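Local coordinates for protein 30kLP (PDB 3K8G) that associates with the outer membrane of Treponema pallidum, alters membrane permeability at acidic pH and might take part in ligand transport, at residues 5-9 against 113-117; 65-69 against 122-128; 204-210 against 231-236. All blocks are in the same frame, centred on the assembly; numbering follows the deposited sequence.

Contact 1: residues 5-9 against 113-117; sequences WKASV and PAPHF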
loop_
_atom_site.group_PDB
_atom_site.type_symbol
_atom_site.label_atom_id
_atom_site.label_comp_id
_atom_site.label_asym_id
_atom_site.label_seq_id
_atom_site.Cartn_x
_atom_site.Cartn_y
_atom_site.Cartn_z
ATOM N N TRP A 5 -7.916 -21.393 -11.965
ATOM C CA TRP A 5 -7.343 -20.767 -10.732
ATOM C C TRP A 5 -7.613 -19.265 -10.672
ATOM O O TRP A 5 -7.534 -18.657 -9.595
ATOM C CB TRP A 5 -5.833 -21.028 -10.619
ATOM C CG TRP A 5 -5.024 -20.571 -11.817
ATOM C CD1 TRP A 5 -4.562 -21.356 -12.838
ATOM C CD2 TRP A 5 -4.583 -19.232 -12.115
ATOM N NE1 TRP A 5 -3.866 -20.595 -13.749
ATOM C CE2 TRP A 5 -3.864 -19.290 -13.331
ATOM C CE3 TRP A 5 -4.727 -17.993 -11.473
ATOM C CZ2 TRP A 5 -3.289 -18.156 -13.919
ATOM C CZ3 TRP A 5 -4.164 -16.869 -12.060
ATOM C CH2 TRP A 5 -3.448 -16.959 -13.271
ATOM N N LYS A 6 -7.909 -18.673 -11.828
ATOM C CA LYS A 6 -8.158 -17.229 -11.917
ATOM C C LYS A 6 -9.602 -16.882 -11.588
ATOM O O LYS A 6 -9.940 -15.708 -11.360
ATOM C CB LYS A 6 -7.730 -16.643 -13.276
ATOM C CG LYS A 6 -7.908 -17.544 -14.503
ATOM C CD LYS A 6 -7.302 -16.869 -15.739
ATOM C CE LYS A 6 -6.979 -17.863 -16.841
ATOM N NZ LYS A 6 -6.048 -17.269 -17.859
ATOM N N ALA A 7 -10.438 -17.920 -11.554
ATOM C CA ALA A 7 -11.853 -17.802 -11.201
ATOM C C ALA A 7 -12.028 -17.033 -9.882
ATOM O O ALA A 7 -12.782 -16.054 -9.812
ATOM C CB ALA A 7 -12.500 -19.192 -11.123
ATOM N N SER A 8 -11.296 -17.460 -8.860
ATOM C CA SER A 8 -11.401 -16.865 -7.534
ATOM C C SER A 8 -10.013 -16.575 -6.983
ATOM O O SER A 8 -9.331 -17.488 -6.550
ATOM C CB SER A 8 -12.174 -17.797 -6.584
ATOM O OG SER A 8 -11.977 -19.166 -6.921
ATOM N N VAL A 9 -9.603 -15.309 -7.036
ATOM C CA VAL A 9 -8.323 -14.852 -6.500
ATOM C C VAL A 9 -8.591 -13.705 -5.509
ATOM O O VAL A 9 -9.157 -12.698 -5.905
ATOM C CB VAL A 9 -7.375 -14.341 -7.645
ATOM C CG1 VAL A 9 -6.138 -13.649 -7.077
ATOM C CG2 VAL A 9 -6.960 -15.467 -8.580
ATOM N N PRO A 113 0.480 -12.582 -14.697
ATOM C CA PRO A 113 0.156 -14.007 -14.841
ATOM C C PRO A 113 -1.164 -14.298 -15.560
ATOM O O PRO A 113 -1.451 -15.464 -15.830
ATOM C CB PRO A 113 0.141 -14.531 -13.398
ATOM C CG PRO A 113 0.029 -13.339 -12.530
ATOM C CD PRO A 113 0.341 -12.098 -13.312
ATOM N N ALA A 114 -1.936 -13.253 -15.865
ATOM C CA ALA A 114 -3.184 -13.368 -16.633
ATOM C C ALA A 114 -3.543 -11.974 -17.105
ATOM O O ALA A 114 -3.061 -11.006 -16.546
ATOM C CB ALA A 114 -4.322 -13.989 -15.800
ATOM N N PRO A 115 -4.395 -11.855 -18.151
ATOM C CA PRO A 115 -4.512 -10.530 -18.750
ATOM C C PRO A 115 -5.123 -9.447 -17.839
ATOM O O PRO A 115 -5.037 -8.273 -18.162
ATOM C CB PRO A 115 -5.363 -10.787 -20.016
ATOM C CG PRO A 115 -5.137 -12.287 -20.323
ATOM C CD PRO A 115 -5.146 -12.873 -18.913
ATOM N N HIS A 116 -5.717 -9.838 -16.714
ATOM C CA HIS A 116 -6.292 -8.871 -15.788
ATOM C C HIS A 116 -5.577 -8.731 -14.427
ATOM O O HIS A 116 -6.089 -8.031 -13.543
ATOM C CB HIS A 116 -7.812 -9.101 -15.630
ATOM C CG HIS A 116 -8.557 -8.986 -16.927
ATOM N ND1 HIS A 116 -9.131 -10.069 -17.559
ATOM C CD2 HIS A 116 -8.751 -7.925 -17.748
ATOM C CE1 HIS A 116 -9.678 -9.674 -18.694
ATOM N NE2 HIS A 116 -9.459 -8.378 -18.834
ATOM N N PHE A 117 -4.416 -9.375 -14.270
ATOM C CA PHE A 117 -3.659 -9.351 -12.979
ATOM C C PHE A 117 -2.214 -9.033 -13.230
ATOM O O PHE A 117 -1.608 -9.558 -14.193
ATOM C CB PHE A 117 -3.583 -10.733 -12.283
ATOM C CG PHE A 117 -4.901 -11.384 -12.013
ATOM C CD1 PHE A 117 -5.982 -10.651 -11.541
ATOM C CD2 PHE A 117 -5.026 -12.761 -12.148
ATOM C CE1 PHE A 117 -7.196 -11.275 -11.249
ATOM C CE2 PHE A 117 -6.232 -13.398 -11.856
ATOM C CZ PHE A 117 -7.320 -12.650 -11.410
HETATM O O HOH W 1 -3.245 -16.949 -17.737
#
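The N-terminal loop 5-9 packs by side chains against a beta hairpin of the half-barrel, at the type I turn between strands 108-114 and 117-123. Pro-113 comes first, at the end of the incoming strand. Its carbonyl O sits at the edge of the Trp-5 ring, 3.6 Å from CH2, and its CB is 4.3 Å from that same CH2. Ala-114 follows, with its methyl aimed at the loop: CB is 4.0 Å from Trp-5 CH2 and 4.1 Å from Lys-6 CD, so one small side chain is covered by both an indole and the aliphatic part of a lysine. The chain then reverses through Pro-115 and His-116, closed by the bond from Phe-117 N to Ala-114 O (3.1 Å). Phe-117 opens the next strand and carries the largest share of the contact. Its CE2 lies 4.0 Å from Trp-5 CZ3, 3.8 Å from Lys-6 CB and 3.9 Å from Val-9 CG2, with Lys-6 and Trp-5 meeting the ring at its edge. Phe-71 of the neighbouring strand 67-74 also meets this ring, while Leu-137 touches Trp-5, Val-9 and Pro-113. Trp-5 is poorly ordered, so its position deserves some caution. The polar link runs through a water, which accepts from Lys-6 NZ at 2.8 Å and donates to Pro-113 O at 3.0 Å.

Contact 2: residues 65-69 against 122-128; sequences SKEFR and FGSSKRE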
loop_
_atom_site.group_PDB
_atom_site.type_symbol
_atom_site.label_atom_id
_atom_site.label_comp_id
_atom_site.label_asym_id
_atom_site.label_seq_id
_atom_site.Cartn_x
_atom_site.Cartn_y
_atom_site.Cartn_z
ATOM N N SER A 65 12.392 -8.292 5.696
ATOM C CA SER A 65 12.960 -8.583 4.369
ATOM C C SER A 65 12.997 -7.351 3.438
ATOM O O SER A 65 13.363 -7.468 2.261
ATOM C CB SER A 65 12.168 -9.728 3.719
ATOM O OG SER A 65 10.754 -9.451 3.763
ATOM N N LYS A 66 12.611 -6.184 3.974
ATOM C CA LYS A 66 12.637 -4.883 3.245
ATOM C C LYS A 66 12.073 -4.959 1.842
ATOM O O LYS A 66 12.815 -4.787 0.863
ATOM C CB LYS A 66 14.083 -4.318 3.181
ATOM C CG LYS A 66 14.728 -4.018 4.546
ATOM C CD LYS A 66 16.247 -4.164 4.461
ATOM C CE LYS A 66 16.919 -3.910 5.799
ATOM N NZ LYS A 66 17.341 -2.487 5.936
ATOM N N GLU A 67 10.766 -5.191 1.713
ATOM C CA GLU A 67 10.200 -5.401 0.389
ATOM C C GLU A 67 8.764 -4.967 0.380
ATOM O O GLU A 67 8.104 -5.037 1.423
ATOM C CB GLU A 67 10.239 -6.888 0.034
ATOM C CG GLU A 67 9.562 -7.794 1.084
ATOM C CD GLU A 67 9.448 -9.259 0.656
ATOM O OE1 GLU A 67 9.158 -9.518 -0.515
ATOM O OE2 GLU A 67 9.732 -10.144 1.471
ATOM N N PHE A 68 8.280 -4.563 -0.791
ATOM C CA PHE A 68 6.847 -4.380 -1.009
ATOM C C PHE A 68 6.410 -5.471 -1.967
ATOM O O PHE A 68 7.144 -5.808 -2.909
ATOM C CB PHE A 68 6.576 -3.037 -1.709
ATOM C CG PHE A 68 6.587 -1.838 -0.802
ATOM C CD1 PHE A 68 5.396 -1.368 -0.240
ATOM C CD2 PHE A 68 7.758 -1.095 -0.611
ATOM C CE1 PHE A 68 5.370 -0.198 0.562
ATOM C CE2 PHE A 68 7.745 0.080 0.193
ATOM C CZ PHE A 68 6.549 0.508 0.788
ATOM N N ARG A 69 5.221 -6.034 -1.738
ATOM C CA ARG A 69 4.631 -6.962 -2.685
ATOM C C ARG A 69 3.332 -6.356 -3.085
ATOM O O ARG A 69 2.560 -5.968 -2.208
ATOM C CB ARG A 69 4.375 -8.311 -2.030
ATOM C CG ARG A 69 5.668 -8.937 -1.407
ATOM C CD ARG A 69 5.382 -10.382 -0.937
ATOM N NE ARG A 69 6.433 -10.775 0.008
ATOM C CZ ARG A 69 6.249 -11.583 1.039
ATOM N NH1 ARG A 69 5.046 -12.126 1.279
ATOM N NH2 ARG A 69 7.266 -11.847 1.840
ATOM N N PHE A 122 9.119 -5.501 -5.074
ATOM C CA PHE A 122 10.153 -4.476 -5.116
ATOM C C PHE A 122 10.926 -4.491 -3.809
ATOM O O PHE A 122 10.329 -4.534 -2.732
ATOM C CB PHE A 122 9.501 -3.090 -5.271
ATOM C CG PHE A 122 10.449 -1.969 -5.006
ATOM C CD1 PHE A 122 11.359 -1.572 -5.993
ATOM C CD2 PHE A 122 10.491 -1.363 -3.751
ATOM C CE1 PHE A 122 12.294 -0.543 -5.742
ATOM C CE2 PHE A 122 11.419 -0.333 -3.494
ATOM C CZ PHE A 122 12.313 0.067 -4.477
ATOM N N GLY A 123 12.246 -4.414 -3.867
ATOM C CA GLY A 123 12.988 -4.129 -2.634
ATOM C C GLY A 123 14.385 -4.689 -2.572
ATOM O O GLY A 123 15.076 -4.732 -3.573
ATOM N N SER A 124 14.789 -5.112 -1.385
ATOM C CA SER A 124 16.140 -5.580 -1.159
ATOM C C SER A 124 16.408 -6.947 -1.815
ATOM O O SER A 124 15.500 -7.604 -2.337
ATOM C CB SER A 124 16.360 -5.709 0.337
ATOM O OG SER A 124 15.782 -6.914 0.803
ATOM N N SER A 125 17.649 -7.409 -1.729
ATOM C CA SER A 125 17.991 -8.746 -2.242
ATOM C C SER A 125 17.294 -9.916 -1.488
ATOM O O SER A 125 17.249 -11.030 -1.986
ATOM C CB SER A 125 19.518 -8.922 -2.257
ATOM O OG SER A 125 19.992 -9.173 -0.945
ATOM N N LYS A 126 16.715 -9.638 -0.321
ATOM C CA LYS A 126 15.965 -10.622 0.465
ATOM C C LYS A 126 14.453 -10.638 0.122
ATOM O O LYS A 126 13.668 -11.365 0.724
ATOM C CB LYS A 126 16.124 -10.300 1.945
ATOM C CG LYS A 126 17.525 -10.516 2.525
ATOM C CD LYS A 126 17.641 -11.964 2.944
ATOM C CE LYS A 126 18.730 -12.182 3.978
ATOM N NZ LYS A 126 18.538 -13.530 4.565
ATOM N N ARG A 127 14.060 -9.868 -0.874
ATOM C CA ARG A 127 12.651 -9.875 -1.316
ATOM C C ARG A 127 12.198 -11.264 -1.810
ATOM O O ARG A 127 12.994 -12.079 -2.302
ATOM C CB ARG A 127 12.428 -8.857 -2.404
ATOM C CG ARG A 127 13.028 -9.196 -3.775
ATOM C CD ARG A 127 12.883 -7.965 -4.639
ATOM N NE ARG A 127 13.361 -8.174 -6.020
ATOM C CZ ARG A 127 14.569 -7.867 -6.464
ATOM N NH1 ARG A 127 15.464 -7.305 -5.647
ATOM N NH2 ARG A 127 14.866 -8.096 -7.750
ATOM N N GLU A 128 10.900 -11.501 -1.694
ATOM C CA GLU A 128 10.338 -12.824 -1.971
ATOM C C GLU A 128 10.572 -13.174 -3.432
ATOM O O GLU A 128 10.532 -12.289 -4.322
ATOM C CB GLU A 128 8.827 -12.803 -1.674
ATOM C CG GLU A 128 8.148 -14.176 -1.879
ATOM C CD GLU A 128 6.744 -14.203 -1.354
ATOM O OE1 GLU A 128 5.920 -13.494 -1.968
ATOM O OE2 GLU A 128 6.491 -14.919 -0.347
HETATM O O HOH W 2 11.151 -12.381 1.576
#
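Phe-122 lays the edge of its ring against Phe-68, the two CD2 atoms 4.2 Å apart, on a sheet face where Tyr-256 meets both side chains. The backbones that carry these rings, strands 67-74 and 117-123, run antiparallel. Phe-68 and Phe-122 form a hydrogen-bonded pair, Phe-68 N to Phe-122 O at 2.8 Å and Phe-122 N to Phe-68 O at 2.9 Å. At the next, non-hydrogen-bonded pair, Glu-67 and Gly-123 bring their CA atoms to 4.3 Å. A CB on Gly-123 would clash with Lys-66 O and Glu-67 CA. Lys-66 and Glu-67 form a G1 beta bulge opposite Phe-62 of strand 54-62. Past the last bridge to strand 117-123 the two chains stay hydrogen-bonded: Ser-124 N donates to Lys-66 O (3.0 Å), and Ser-124 OG to Ser-65 O (2.9 Å). Ser-124 OG also accepts from Lys-126 N at 3.1 Å, an ST turn inside the type I turn 124-127.

Beyond that turn, Glu-67 OE1 accepts from Glu-128 N (2.9 Å) and from Arg-69 NE (3.0 Å). Glu-67 OE2 takes Ser-65 OG at 2.6 Å, forms a salt bridge with Arg-69 NH2 at 3.0 Å, and is joined by a water to Lys-126 O. Glu-128 OE1 lies over the guanidinium face, 3.4 Å from Arg-69 NE, an attraction of charges alone; Arg-136 is its second partner. The buried Glu-67 carboxylate is thus met by donors and by the charge of Arg-69, and through Glu-128 N and the water it joins the loop after strand 117-123 to strand 67-74.

Contact 3: residues 204-210 against 231-236; sequences LSLQLGN and VEGDRL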
loop_
_atom_site.group_PDB
_atom_site.type_symbol
_atom_site.label_atom_id
_atom_site.label_comp_id
_atom_site.label_asym_id
_atom_site.label_seq_id
_atom_site.Cartn_x
_atom_site.Cartn_y
_atom_site.Cartn_z
ATOM N N LEU A 204 -8.441 8.374 10.955
ATOM C CA LEU A 204 -7.670 7.239 11.453
ATOM C C LEU A 204 -8.176 6.816 12.815
ATOM O O LEU A 204 -8.838 7.595 13.547
ATOM C CB LEU A 204 -6.161 7.532 11.459
ATOM C CG LEU A 204 -5.579 8.600 12.406
ATOM C CD1 LEU A 204 -5.347 8.046 13.843
ATOM C CD2 LEU A 204 -4.258 9.134 11.859
ATOM N N SER A 205 -7.892 5.558 13.132
ATOM C CA SER A 205 -8.125 5.036 14.432
ATOM C C SER A 205 -6.791 4.457 14.892
ATOM O O SER A 205 -6.102 3.774 14.119
ATOM C CB SER A 205 -9.196 3.955 14.330
ATOM O OG SER A 205 -9.473 3.412 15.599
ATOM N N LEU A 206 -6.431 4.707 16.143
ATOM C CA LEU A 206 -5.166 4.242 16.676
ATOM C C LEU A 206 -5.448 3.522 17.994
ATOM O O LEU A 206 -6.115 4.076 18.889
ATOM C CB LEU A 206 -4.201 5.429 16.877
ATOM C CG LEU A 206 -2.874 5.232 17.617
ATOM C CD1 LEU A 206 -1.914 4.346 16.802
ATOM C CD2 LEU A 206 -2.252 6.630 17.835
ATOM N N GLN A 207 -4.940 2.298 18.105
ATOM C CA GLN A 207 -5.156 1.483 19.279
ATOM C C GLN A 207 -4.282 2.046 20.405
ATOM O O GLN A 207 -3.067 2.247 20.236
ATOM C CB GLN A 207 -4.828 -0.003 18.941
ATOM C CG GLN A 207 -5.463 -1.021 19.895
ATOM C CD GLN A 207 -6.980 -1.216 19.677
ATOM O OE1 GLN A 207 -7.447 -1.493 18.564
ATOM N NE2 GLN A 207 -7.738 -1.081 20.745
ATOM N N LEU A 208 -4.913 2.379 21.527
ATOM C CA LEU A 208 -4.210 3.003 22.649
ATOM C C LEU A 208 -3.792 1.998 23.740
ATOM O O LEU A 208 -2.930 2.304 24.567
ATOM C CB LEU A 208 -5.078 4.087 23.299
ATOM C CG LEU A 208 -5.482 5.319 22.464
ATOM C CD1 LEU A 208 -6.526 6.160 23.205
ATOM C CD2 LEU A 208 -4.274 6.186 22.089
ATOM N N GLY A 209 -4.411 0.823 23.744
ATOM C CA GLY A 209 -4.204 -0.146 24.833
ATOM C C GLY A 209 -4.888 0.265 26.129
ATOM O O GLY A 209 -6.052 0.659 26.117
ATOM N N ASN A 210 -4.176 0.157 27.255
ATOM C CA ASN A 210 -4.709 0.600 28.552
ATOM C C ASN A 210 -4.273 2.027 28.899
ATOM O O ASN A 210 -4.751 2.629 29.868
ATOM C CB ASN A 210 -4.354 -0.398 29.677
ATOM C CG ASN A 210 -5.098 -1.721 29.539
ATOM O OD1 ASN A 210 -4.494 -2.802 29.616
ATOM N ND2 ASN A 210 -6.413 -1.646 29.327
ATOM N N VAL A 231 -11.843 9.963 21.798
ATOM C CA VAL A 231 -11.502 8.607 22.215
ATOM C C VAL A 231 -12.785 7.782 22.238
ATOM O O VAL A 231 -13.844 8.286 22.636
ATOM C CB VAL A 231 -10.780 8.602 23.590
ATOM C CG1 VAL A 231 -10.505 7.169 24.085
ATOM C CG2 VAL A 231 -9.473 9.362 23.481
ATOM N N GLU A 232 -12.693 6.545 21.759
ATOM C CA GLU A 232 -13.796 5.590 21.788
ATOM C C GLU A 232 -13.236 4.274 22.315
ATOM O O GLU A 232 -12.415 3.639 21.648
ATOM C CB GLU A 232 -14.364 5.348 20.383
ATOM C CG GLU A 232 -15.057 6.548 19.704
ATOM C CD GLU A 232 -15.875 6.120 18.479
ATOM O OE1 GLU A 232 -16.036 6.926 17.538
ATOM O OE2 GLU A 232 -16.357 4.970 18.450
ATOM N N GLY A 233 -13.670 3.859 23.502
ATOM C CA GLY A 233 -13.090 2.677 24.141
ATOM C C GLY A 233 -11.587 2.851 24.234
ATOM O O GLY A 233 -11.103 3.835 24.789
ATOM N N ASP A 234 -10.844 1.922 23.635
ATOM C CA ASP A 234 -9.383 1.972 23.658
ATOM C C ASP A 234 -8.768 2.513 22.346
ATOM O O ASP A 234 -7.598 2.248 22.039
ATOM C CB ASP A 234 -8.828 0.577 24.006
ATOM C CG ASP A 234 -8.963 0.241 25.504
ATOM O OD1 ASP A 234 -9.394 1.113 26.301
ATOM O OD2 ASP A 234 -8.625 -0.900 25.884
ATOM N N ARG A 235 -9.545 3.305 21.601
ATOM C CA ARG A 235 -9.095 3.821 20.311
ATOM C C ARG A 235 -9.188 5.339 20.201
ATOM O O ARG A 235 -10.248 5.932 20.480
ATOM C CB ARG A 235 -9.916 3.216 19.175
ATOM C CG ARG A 235 -9.704 1.727 18.946
ATOM C CD ARG A 235 -10.548 1.279 17.760
ATOM N NE ARG A 235 -11.954 1.672 17.905
ATOM C CZ ARG A 235 -12.733 2.153 16.928
ATOM N NH1 ARG A 235 -12.259 2.345 15.692
ATOM N NH2 ARG A 235 -13.996 2.473 17.204
ATOM N N LEU A 236 -8.082 5.949 19.783
ATOM C CA LEU A 236 -8.039 7.360 19.453
ATOM C C LEU A 236 -8.498 7.541 18.018
ATOM O O LEU A 236 -7.923 6.949 17.102
ATOM C CB LEU A 236 -6.614 7.878 19.610
ATOM C CG LEU A 236 -6.464 9.396 19.408
ATOM C CD1 LEU A 236 -7.105 10.138 20.590
ATOM C CD2 LEU A 236 -4.995 9.775 19.234
#
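This is antiparallel strand pairing near one end of the sheet, where strand 199-207 pairs with strand 235-244, the inner arm of a hairpin. Leu-206 and Leu-236 form a hydrogen-bonded pair, with Leu-206 N to Leu-236 O and Leu-236 N to Leu-206 O both 2.9 Å. Just past the strand, Leu-208 N reaches Asp-234 O at 2.7 Å. Apolar side chains gather on the face of Leu-206 and Leu-236, whose CB atoms are 4.4 Å apart; Leu-208 joins them, CD2 3.8 Å from Leu-236 CB and CD1 4.2 Å from Val-231 CG1, with Ile-213 touching both Leu-208 and Val-231. The face carrying Gln-207 and Arg-235 is more polar; there Arg-235 NH1 donates to Ser-205 OG (3.0 Å), and its NH2 keeps a long salt bridge to Glu-232 OE2 (3.7 Å). Glu-232 and Arg-235 exchange two backbone bonds across Gly-233, which has positive phi, and Asp-234: a two-residue beta hairpin with a type II' turn, whose outer strand 228-232 edges the sheet within this chain.

From the N terminus, the chain leaves loop 5-9, passes through the early helices and the strands up to 62, and reaches 65-69 before contact 1 has closed. That contact closes at 113-117, and contact 2 follows at 122-128, so the two loops cross. Strands 108-114 and 117-123 connect them: contact 1 lies at the turn between these strands, contact 2 at the far end of the second, with centres about 23 Å apart. Contact 3 comes later in series, closing a short loop around helix 215-225. It lies across the chain's centre from contact 1, centres about 38 Å apart, yet all three reach the same antiparallel sheet, the wall of the half-barrel.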